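PDB 4BHQ: competence protein PILN from Thermus thermophilus, which probably contributes to the inner-membrane platform that initiates type IV pilus assembly, through a periplasmic domain that belongs to a PilN dimerization family. Local coordinates for residues 54-58 and 75-79. Coordinates in Å, arbitrary orientation, origin at the centre of the assembly. Residue numbers count along the deposited sequence, not the author numbering.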
ATOM      1  N   SER A  54     -10.098  -0.407   2.484  1.00 17.12           N
ATOM      2  CA  SER A  54      -9.274   0.786   2.455  1.00 18.82           C
ATOM      3  C   SER A  54      -8.453   0.981   3.734  1.00 17.28           C
ATOM      4  O   SER A  54      -7.311   1.482   3.704  1.00 18.87           O
ATOM      5  CB  SER A  54     -10.163   1.988   2.114  1.00 20.01           C
ATOM      6  OG  SER A  54     -10.922   2.301   3.286  1.00 29.71           O
ATOM      7  N   GLN A  55      -8.985   0.482   4.828  1.00 19.16           N
ATOM      8  CA  GLN A  55      -8.261   0.527   6.144  1.00 21.04           C
ATOM      9  C   GLN A  55      -7.212  -0.598   6.251  1.00 19.72           C
ATOM     10  O   GLN A  55      -6.136  -0.395   6.816  1.00 20.76           O
ATOM     11  CB  GLN A  55      -9.279   0.393   7.326  1.00 21.24           C
ATOM     12  CG  GLN A  55      -9.976   1.766   7.683  1.00 24.07           C
ATOM     13  CD  GLN A  55     -10.727   2.298   6.480  1.00 29.93           C
ATOM     14  OE1 GLN A  55     -11.494   1.578   5.841  1.00 29.77           O
ATOM     15  NE2 GLN A  55     -10.460   3.519   6.123  1.00 27.15           N
ATOM     16  N   TYR A  56      -7.540  -1.787   5.752  1.00 20.36           N
ATOM     17  CA  TYR A  56      -6.593  -2.909   5.789  1.00 18.89           C
ATOM     18  C   TYR A  56      -5.402  -2.588   4.896  1.00 19.50           C
ATOM     19  O   TYR A  56      -4.259  -2.851   5.254  1.00 19.01           O
ATOM     20  CB  TYR A  56      -7.248  -4.222   5.366  1.00 19.25           C
ATOM     21  CG  TYR A  56      -8.168  -4.851   6.434  1.00 21.50           C
ATOM     22  CD1 TYR A  56      -7.635  -5.467   7.567  1.00 24.37           C
ATOM     23  CD2 TYR A  56      -9.557  -4.835   6.288  1.00 21.92           C
ATOM     24  CE1 TYR A  56      -8.411  -6.081   8.504  1.00 22.62           C
ATOM     25  CE2 TYR A  56     -10.378  -5.448   7.200  1.00 23.03           C
ATOM     26  CZ  TYR A  56      -9.800  -6.049   8.327  1.00 27.67           C
ATOM     27  OH  TYR A  56     -10.604  -6.631   9.235  1.00 26.26           O
ATOM     28  N   LEU A  57      -5.694  -2.062   3.692  1.00 19.42           N
ATOM     29  CA  LEU A  57      -4.608  -1.619   2.789  1.00 17.89           C
ATOM     30  C   LEU A  57      -3.793  -0.488   3.411  1.00 17.62           C
ATOM     31  O   LEU A  57      -2.522  -0.514   3.335  1.00 19.97           O
ATOM     32  CB  LEU A  57      -5.230  -1.207   1.438  1.00 20.29           C
ATOM     33  CG  LEU A  57      -4.311  -0.678   0.331  1.00 24.76           C
ATOM     34  CD1 LEU A  57      -3.176  -1.699   0.107  1.00 22.55           C
ATOM     35  CD2 LEU A  57      -5.127  -0.411  -0.965  1.00 21.36           C
ATOM     36  N   ALA A  58      -4.432   0.498   3.994  1.00 17.64           N
ATOM     37  CA  ALA A  58      -3.595   1.566   4.665  1.00 19.31           C
ATOM     38  C   ALA A  58      -2.672   0.940   5.727  1.00 17.60           C
ATOM     39  O   ALA A  58      -1.515   1.274   5.807  1.00 15.93           O
ATOM     40  CB  ALA A  58      -4.527   2.648   5.337  1.00 18.22           C
ATOM     41  N   LEU A  75      -0.752   6.323   6.299  1.00 22.23           N
ATOM     42  CA  LEU A  75      -2.048   6.363   5.650  1.00 23.39           C
ATOM     43  C   LEU A  75      -3.133   5.820   6.592  1.00 21.82           C
ATOM     44  O   LEU A  75      -2.902   4.884   7.337  1.00 23.43           O
ATOM     45  CB  LEU A  75      -1.980   5.637   4.275  1.00 21.83           C
ATOM     46  CG  LEU A  75      -0.879   6.267   3.345  1.00 24.28           C
ATOM     47  CD1 LEU A  75      -0.672   5.438   2.115  1.00 21.43           C
ATOM     48  CD2 LEU A  75      -1.380   7.660   2.902  1.00 24.66           C
ATOM     49  N   ARG A  76      -4.347   6.371   6.489  1.00 20.00           N
ATOM     50  CA  ARG A  76      -5.483   5.962   7.277  1.00 18.15           C
ATOM     51  C   ARG A  76      -6.546   5.346   6.410  1.00 21.30           C
ATOM     52  O   ARG A  76      -7.415   4.555   6.884  1.00 22.21           O
ATOM     53  CB  ARG A  76      -6.098   7.173   8.031  1.00 20.49           C
ATOM     54  CG  ARG A  76      -5.120   7.762   9.001  1.00 25.56           C
ATOM     55  CD  ARG A  76      -4.832   6.632  10.104  1.00 26.77           C
ATOM     56  NE  ARG A  76      -3.810   7.142  11.006  1.00 31.97           N
ATOM     57  CZ  ARG A  76      -2.963   6.387  11.668  1.00 29.80           C
ATOM     58  NH1 ARG A  76      -3.015   5.023  11.512  1.00 28.92           N
ATOM     59  NH2 ARG A  76      -2.158   6.970  12.504  1.00 27.87           N
ATOM     60  N   SER A  77      -6.531   5.702   5.131  1.00 19.94           N
ATOM     61  CA  SER A  77      -7.483   5.101   4.193  1.00 19.98           C
ATOM     62  C   SER A  77      -6.912   5.188   2.817  1.00 20.16           C
ATOM     63  O   SER A  77      -6.391   6.229   2.407  1.00 19.60           O
ATOM     64  CB  SER A  77      -8.864   5.829   4.265  1.00 22.02           C
ATOM     65  OG  SER A  77      -9.735   5.227   3.295  1.00 29.16           O
ATOM     66  N   VAL A  78      -6.957   4.080   2.099  1.00 20.72           N
ATOM     67  CA  VAL A  78      -6.535   4.082   0.703  1.00 21.80           C
ATOM     68  C   VAL A  78      -7.592   3.335  -0.106  1.00 23.89           C
ATOM     69  O   VAL A  78      -7.668   2.080  -0.042  1.00 20.17           O
ATOM     70  CB  VAL A  78      -5.184   3.344   0.523  1.00 23.46           C
ATOM     71  CG1 VAL A  78      -4.828   3.290  -0.966  1.00 21.29           C
ATOM     72  CG2 VAL A  78      -4.037   3.999   1.358  1.00 21.72           C
ATOM     73  N   SER A  79      -8.387   4.062  -0.878  1.00 20.52           N
ATOM     74  CA  SER A  79      -9.467   3.430  -1.661  1.00 19.71           C
ATOM     75  C   SER A  79      -9.061   3.520  -3.121  1.00 20.79           C
ATOM     76  O   SER A  79      -8.402   4.441  -3.534  1.00 26.51           O
ATOM     77  CB  SER A  79     -10.817   4.158  -1.438  1.00 22.60           C
ATOM     78  OG  SER A  79     -10.931   5.230  -2.382  1.00 27.34           O
TER
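Val78, Ala58 and Ser54 bury the most surface where helix 53-63 lies against strand 73-82, an outermost strand of the chain's antiparallel sheet. The axes come within 5.8 Å, close enough for backbone to meet backbone. Val78 N donates to Ser54 O at 3.1 Å, and that same oxygen accepts from Ala58 N, also at 3.1 Å, so one carbonyl serves both helix and strand. Serine suits this place: its small side chain, pointing toward the strand, leaves room for that bond, and its hydroxyl lies beside Ser77 OG (OG to OG 3.2 Å) and donates to Gln55 OE1 (2.7 Å). Ala58, with a lone methyl, lets the strand come close, its CB 3.4 Å from Leu75 O. Branched Val78 fills the space beside it, CG2 4.1 Å from Ala58 CA and CG1 3.7 Å from Leu57 CD2. Gln55 NE2 reaches Arg76 O in a weak hydrogen bond of 3.3 Å. Arg76 and Ser77 form a classic beta bulge opposite Gln109, and Arg76, whose CA-CB bond points away from the helix, pairs its guanidinium with Glu111 in a salt bridge. Backbone bonding and apolar packing thus hold the helix to the sheet's edge, while Leu57 also packs on Leu57 of the second subunit.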